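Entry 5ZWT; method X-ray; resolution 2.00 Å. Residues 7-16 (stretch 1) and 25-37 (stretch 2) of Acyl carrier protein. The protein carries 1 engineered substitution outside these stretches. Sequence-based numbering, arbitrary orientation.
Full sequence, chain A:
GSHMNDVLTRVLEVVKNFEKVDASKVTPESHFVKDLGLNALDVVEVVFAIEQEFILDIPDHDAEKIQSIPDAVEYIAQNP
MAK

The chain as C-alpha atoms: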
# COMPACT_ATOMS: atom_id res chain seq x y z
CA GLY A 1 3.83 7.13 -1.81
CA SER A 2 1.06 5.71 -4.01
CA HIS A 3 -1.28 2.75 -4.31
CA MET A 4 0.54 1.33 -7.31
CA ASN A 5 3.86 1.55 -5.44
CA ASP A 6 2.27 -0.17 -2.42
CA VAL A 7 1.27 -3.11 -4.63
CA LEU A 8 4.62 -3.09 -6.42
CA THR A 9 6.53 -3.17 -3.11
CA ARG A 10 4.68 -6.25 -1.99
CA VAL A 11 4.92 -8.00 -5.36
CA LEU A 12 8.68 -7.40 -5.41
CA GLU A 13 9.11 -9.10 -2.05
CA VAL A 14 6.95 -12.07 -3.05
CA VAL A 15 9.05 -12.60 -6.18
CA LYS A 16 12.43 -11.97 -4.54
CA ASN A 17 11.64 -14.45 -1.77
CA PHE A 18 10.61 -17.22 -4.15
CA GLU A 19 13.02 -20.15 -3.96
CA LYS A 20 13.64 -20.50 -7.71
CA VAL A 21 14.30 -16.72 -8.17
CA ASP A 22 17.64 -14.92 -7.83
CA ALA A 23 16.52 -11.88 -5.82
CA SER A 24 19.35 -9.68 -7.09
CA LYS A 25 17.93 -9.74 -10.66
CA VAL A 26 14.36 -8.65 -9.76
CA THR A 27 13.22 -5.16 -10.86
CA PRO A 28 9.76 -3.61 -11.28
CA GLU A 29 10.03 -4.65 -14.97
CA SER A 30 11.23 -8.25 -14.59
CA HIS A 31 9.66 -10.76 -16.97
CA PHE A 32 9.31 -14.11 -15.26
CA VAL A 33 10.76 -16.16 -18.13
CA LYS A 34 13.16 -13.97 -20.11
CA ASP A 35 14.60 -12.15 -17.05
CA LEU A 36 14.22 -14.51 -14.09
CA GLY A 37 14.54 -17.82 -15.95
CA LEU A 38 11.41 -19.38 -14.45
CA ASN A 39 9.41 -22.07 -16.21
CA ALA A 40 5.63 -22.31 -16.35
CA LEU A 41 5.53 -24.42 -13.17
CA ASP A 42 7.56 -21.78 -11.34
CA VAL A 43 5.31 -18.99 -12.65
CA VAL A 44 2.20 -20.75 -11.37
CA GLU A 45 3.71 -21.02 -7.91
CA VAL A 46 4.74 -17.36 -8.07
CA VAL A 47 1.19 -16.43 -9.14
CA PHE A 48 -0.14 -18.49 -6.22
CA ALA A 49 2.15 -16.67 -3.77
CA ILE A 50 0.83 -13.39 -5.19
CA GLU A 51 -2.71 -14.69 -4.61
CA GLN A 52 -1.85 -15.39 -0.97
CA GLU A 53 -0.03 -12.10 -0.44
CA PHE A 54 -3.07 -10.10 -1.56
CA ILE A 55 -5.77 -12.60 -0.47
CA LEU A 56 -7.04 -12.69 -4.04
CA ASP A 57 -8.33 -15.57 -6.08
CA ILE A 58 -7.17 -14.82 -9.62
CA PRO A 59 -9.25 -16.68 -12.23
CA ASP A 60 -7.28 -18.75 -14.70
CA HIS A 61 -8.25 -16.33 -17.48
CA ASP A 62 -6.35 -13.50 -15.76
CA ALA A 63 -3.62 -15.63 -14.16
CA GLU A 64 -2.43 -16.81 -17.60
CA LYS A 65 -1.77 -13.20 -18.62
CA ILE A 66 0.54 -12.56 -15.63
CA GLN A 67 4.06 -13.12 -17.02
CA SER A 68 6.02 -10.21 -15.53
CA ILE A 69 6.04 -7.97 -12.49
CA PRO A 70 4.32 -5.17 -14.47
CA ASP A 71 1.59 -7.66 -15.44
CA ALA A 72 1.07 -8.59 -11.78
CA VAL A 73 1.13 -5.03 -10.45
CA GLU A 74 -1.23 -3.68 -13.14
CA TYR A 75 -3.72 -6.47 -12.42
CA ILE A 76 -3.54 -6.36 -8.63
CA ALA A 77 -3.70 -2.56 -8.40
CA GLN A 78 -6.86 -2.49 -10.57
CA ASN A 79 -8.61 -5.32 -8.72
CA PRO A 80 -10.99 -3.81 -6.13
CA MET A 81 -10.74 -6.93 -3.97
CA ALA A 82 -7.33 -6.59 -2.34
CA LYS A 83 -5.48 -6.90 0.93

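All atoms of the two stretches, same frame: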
# COMPACT_ATOMS: atom_id res chain seq x y z
N VAL A 7 1.42 -1.78 -4.04
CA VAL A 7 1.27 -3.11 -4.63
C VAL A 7 2.62 -3.59 -5.14
O VAL A 7 3.02 -4.74 -4.90
CB VAL A 7 0.23 -3.08 -5.76
CG1 VAL A 7 0.22 -4.42 -6.50
CG2 VAL A 7 -1.14 -2.75 -5.20
N LEU A 8 3.34 -2.71 -5.84
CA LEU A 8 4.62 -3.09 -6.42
C LEU A 8 5.59 -3.55 -5.34
O LEU A 8 6.26 -4.57 -5.49
CB LEU A 8 5.21 -1.90 -7.17
CG LEU A 8 6.65 -2.03 -7.67
CD1 LEU A 8 6.86 -3.26 -8.56
CD2 LEU A 8 7.10 -0.74 -8.39
N THR A 9 5.64 -2.82 -4.22
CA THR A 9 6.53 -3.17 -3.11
C THR A 9 6.24 -4.57 -2.60
O THR A 9 7.16 -5.35 -2.29
CB THR A 9 6.36 -2.15 -1.98
OG1 THR A 9 6.70 -0.83 -2.44
CG2 THR A 9 7.22 -2.52 -0.79
N ARG A 10 4.96 -4.92 -2.50
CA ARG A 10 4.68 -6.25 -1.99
C ARG A 10 4.87 -7.31 -3.06
O ARG A 10 5.32 -8.41 -2.74
CB ARG A 10 3.27 -6.27 -1.39
CG ARG A 10 3.14 -5.37 -0.14
CD ARG A 10 1.69 -5.11 0.21
NE ARG A 10 0.93 -6.34 0.37
CZ ARG A 10 -0.39 -6.37 0.51
NH1 ARG A 10 -1.08 -5.23 0.52
NH2 ARG A 10 -1.03 -7.53 0.65
N VAL A 11 4.63 -7.00 -4.34
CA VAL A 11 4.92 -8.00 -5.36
C VAL A 11 6.41 -8.27 -5.44
O VAL A 11 6.85 -9.42 -5.58
CB VAL A 11 4.36 -7.58 -6.74
CG1 VAL A 11 4.85 -8.56 -7.82
CG2 VAL A 11 2.85 -7.59 -6.69
N LEU A 12 7.23 -7.22 -5.30
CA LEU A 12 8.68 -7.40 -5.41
C LEU A 12 9.18 -8.34 -4.34
O LEU A 12 10.03 -9.19 -4.61
CB LEU A 12 9.42 -6.05 -5.30
CG LEU A 12 9.35 -5.08 -6.50
CD1 LEU A 12 9.93 -3.74 -6.11
CD2 LEU A 12 10.09 -5.65 -7.70
N GLU A 13 8.61 -8.26 -3.13
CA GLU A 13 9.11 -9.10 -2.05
C GLU A 13 8.62 -10.53 -2.20
O GLU A 13 9.36 -11.48 -1.90
CB GLU A 13 8.69 -8.53 -0.70
CG GLU A 13 9.78 -8.60 0.38
CD GLU A 13 11.00 -7.77 0.01
OE1 GLU A 13 10.83 -6.62 -0.45
OE2 GLU A 13 12.14 -8.28 0.15
N VAL A 14 7.41 -10.72 -2.74
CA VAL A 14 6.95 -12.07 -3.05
C VAL A 14 7.90 -12.72 -4.05
O VAL A 14 8.32 -13.87 -3.88
CB VAL A 14 5.50 -12.05 -3.58
CG1 VAL A 14 5.12 -13.44 -4.11
CG2 VAL A 14 4.56 -11.63 -2.45
N VAL A 15 8.26 -11.99 -5.11
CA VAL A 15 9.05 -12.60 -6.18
C VAL A 15 10.48 -12.83 -5.72
O VAL A 15 11.05 -13.89 -5.97
CB VAL A 15 9.03 -11.71 -7.45
CG1 VAL A 15 10.05 -12.24 -8.46
CG2 VAL A 15 7.65 -11.68 -8.07
N LYS A 16 11.05 -11.86 -5.01
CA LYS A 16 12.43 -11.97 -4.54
C LYS A 16 12.58 -13.14 -3.59
O LYS A 16 13.64 -13.79 -3.53
CB LYS A 16 12.84 -10.67 -3.86
CG LYS A 16 13.30 -9.56 -4.82
CD LYS A 16 13.28 -8.21 -4.10
CE LYS A 16 13.69 -7.08 -5.06
NZ LYS A 16 13.80 -5.73 -4.43
N LYS A 25 18.30 -10.09 -9.29
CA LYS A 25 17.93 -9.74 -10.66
C LYS A 25 16.55 -9.10 -10.79
O LYS A 25 16.21 -8.63 -11.89
CB LYS A 25 18.00 -10.96 -11.57
CG LYS A 25 19.30 -11.73 -11.48
CD LYS A 25 19.31 -12.86 -12.50
CE LYS A 25 19.26 -12.29 -13.90
NZ LYS A 25 20.55 -11.68 -14.33
N VAL A 26 15.77 -9.06 -9.72
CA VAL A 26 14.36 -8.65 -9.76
C VAL A 26 14.26 -7.13 -9.79
O VAL A 26 14.71 -6.46 -8.86
CB VAL A 26 13.63 -9.23 -8.54
CG1 VAL A 26 12.22 -8.68 -8.40
CG2 VAL A 26 13.59 -10.76 -8.62
N THR A 27 13.57 -6.58 -10.79
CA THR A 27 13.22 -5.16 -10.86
C THR A 27 11.72 -5.03 -11.04
O THR A 27 11.03 -6.03 -11.28
CB THR A 27 13.93 -4.44 -12.01
OG1 THR A 27 13.34 -4.81 -13.26
CG2 THR A 27 15.38 -4.79 -12.05
N PRO A 28 11.18 -3.82 -10.93
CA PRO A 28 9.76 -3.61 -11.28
C PRO A 28 9.39 -3.98 -12.72
O PRO A 28 8.19 -4.05 -13.02
CB PRO A 28 9.54 -2.12 -11.04
CG PRO A 28 10.63 -1.69 -10.11
CD PRO A 28 11.74 -2.69 -10.16
N GLU A 29 10.35 -4.25 -13.60
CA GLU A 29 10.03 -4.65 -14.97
C GLU A 29 10.41 -6.09 -15.30
O GLU A 29 10.38 -6.47 -16.47
CB GLU A 29 10.69 -3.70 -15.98
CG GLU A 29 10.56 -2.24 -15.55
CD GLU A 29 9.28 -1.62 -16.08
OE1 GLU A 29 8.92 -0.49 -15.67
OE2 GLU A 29 8.57 -2.31 -16.85
N SER A 30 10.74 -6.91 -14.30
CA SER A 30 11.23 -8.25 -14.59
C SER A 30 10.14 -9.10 -15.24
O SER A 30 9.00 -9.14 -14.76
CB SER A 30 11.73 -8.93 -13.31
OG SER A 30 12.88 -8.27 -12.83
N HIS A 31 10.50 -9.76 -16.33
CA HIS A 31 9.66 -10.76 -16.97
C HIS A 31 10.04 -12.12 -16.40
O HIS A 31 11.23 -12.46 -16.33
CB HIS A 31 9.83 -10.76 -18.49
CG HIS A 31 9.25 -9.55 -19.17
ND1 HIS A 31 8.20 -9.63 -20.06
CD2 HIS A 31 9.60 -8.24 -19.11
CE1 HIS A 31 7.91 -8.43 -20.51
NE2 HIS A 31 8.75 -7.56 -19.96
N PHE A 32 9.03 -12.90 -16.01
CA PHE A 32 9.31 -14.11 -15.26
C PHE A 32 10.24 -15.03 -16.04
O PHE A 32 11.22 -15.54 -15.49
CB PHE A 32 8.01 -14.82 -14.90
CG PHE A 32 7.13 -14.04 -13.96
CD1 PHE A 32 7.66 -13.11 -13.09
CD2 PHE A 32 5.76 -14.27 -13.93
CE1 PHE A 32 6.85 -12.38 -12.22
CE2 PHE A 32 4.94 -13.56 -13.05
CZ PHE A 32 5.49 -12.62 -12.20
N VAL A 33 10.00 -15.19 -17.34
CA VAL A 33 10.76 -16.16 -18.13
C VAL A 33 12.04 -15.54 -18.69
O VAL A 33 13.14 -16.04 -18.43
CB VAL A 33 9.88 -16.71 -19.27
CG1 VAL A 33 10.69 -17.68 -20.12
CG2 VAL A 33 8.66 -17.40 -18.72
N LYS A 34 11.94 -14.44 -19.44
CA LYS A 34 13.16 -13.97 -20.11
C LYS A 34 14.15 -13.34 -19.14
O LYS A 34 15.36 -13.45 -19.37
CB LYS A 34 12.83 -13.01 -21.25
CG LYS A 34 11.93 -11.83 -20.94
CD LYS A 34 11.84 -10.88 -22.15
CE LYS A 34 10.89 -9.70 -21.91
NZ LYS A 34 11.56 -8.46 -21.38
N ASP A 35 13.70 -12.79 -18.01
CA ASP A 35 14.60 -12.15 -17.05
C ASP A 35 14.92 -13.00 -15.84
O ASP A 35 16.06 -12.97 -15.37
CB ASP A 35 14.03 -10.82 -16.53
CG ASP A 35 13.88 -9.77 -17.61
OD1 ASP A 35 14.87 -9.53 -18.33
OD2 ASP A 35 12.79 -9.17 -17.70
N LEU A 36 13.96 -13.73 -15.29
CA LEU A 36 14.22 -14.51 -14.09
C LEU A 36 14.38 -16.00 -14.35
O LEU A 36 14.63 -16.75 -13.40
CB LEU A 36 13.11 -14.26 -13.07
CG LEU A 36 12.81 -12.79 -12.83
CD1 LEU A 36 11.64 -12.66 -11.83
CD2 LEU A 36 14.06 -12.08 -12.36
N GLY A 37 14.26 -16.44 -15.60
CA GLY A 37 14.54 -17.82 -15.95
C GLY A 37 13.59 -18.85 -15.39
O GLY A 37 13.93 -20.04 -15.34
O HOH W 1 13.82 -4.80 -7.12

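No direct hydrogen bond joins helix 7-16 to the segment 25-37; the one polar link resolved between them runs through a water, which accepts from Lys 16 NZ (NZ to water O 2.8 Å) and donates to the carbonyl of Val 26 (water O to Val 26 O 2.6 Å). The extended Lys 16 side chain, m at chi1 and t thereafter, carries its amine out to this water, while its aliphatic part packs on Val 26, Lys 16 CG lying 3.7 Å from Val 26 CB. The rest of the contact is mostly apolar side-chain packing, and the two stretches together bury 360 Å². Val 26 is its centre: its CA-to-CB bond points toward the helix, and it loses more area to the other stretch than any other residue here. Val 26 CG1 lies 3.8 Å from Leu 12 CD2, and CG2 lies 3.8 Å from Val 15 CG1, which CG1 also approaches, at 4.2 Å. Leu 12 starts sideways, but its end comes nearer, so that CD2 also reaches Thr 27 O at 3.7 Å, a van der Waals contact, and Pro 28 CD at 4.2 Å. One turn earlier, Leu 8 CD1 packs against Pro 28 CB at 3.8 Å. Val 15 extends the contact to the later part of the segment: CG1 touches Leu 36 CD1 at 3.7 Å, and CG2 approaches Phe 32 CE1 obliquely at 4.3 Å. The segment also has hydrogen bonds of its own. A type I turn from Thr 27 to Ser 30 is closed by Ser 30 N to Thr 27 O (3.2 Å) and reinforced by Thr 27 N donating to Ser 30 OG (2.7 Å) and Glu 29 N to Thr 27 OG1 (3.1 Å). Farther along, His 31 N donates to Asp 35 OD2 at 2.7 Å, linking the backbone of His 31 to the side chain of Asp 35, four residues on, with Phe 32 between them in sequence.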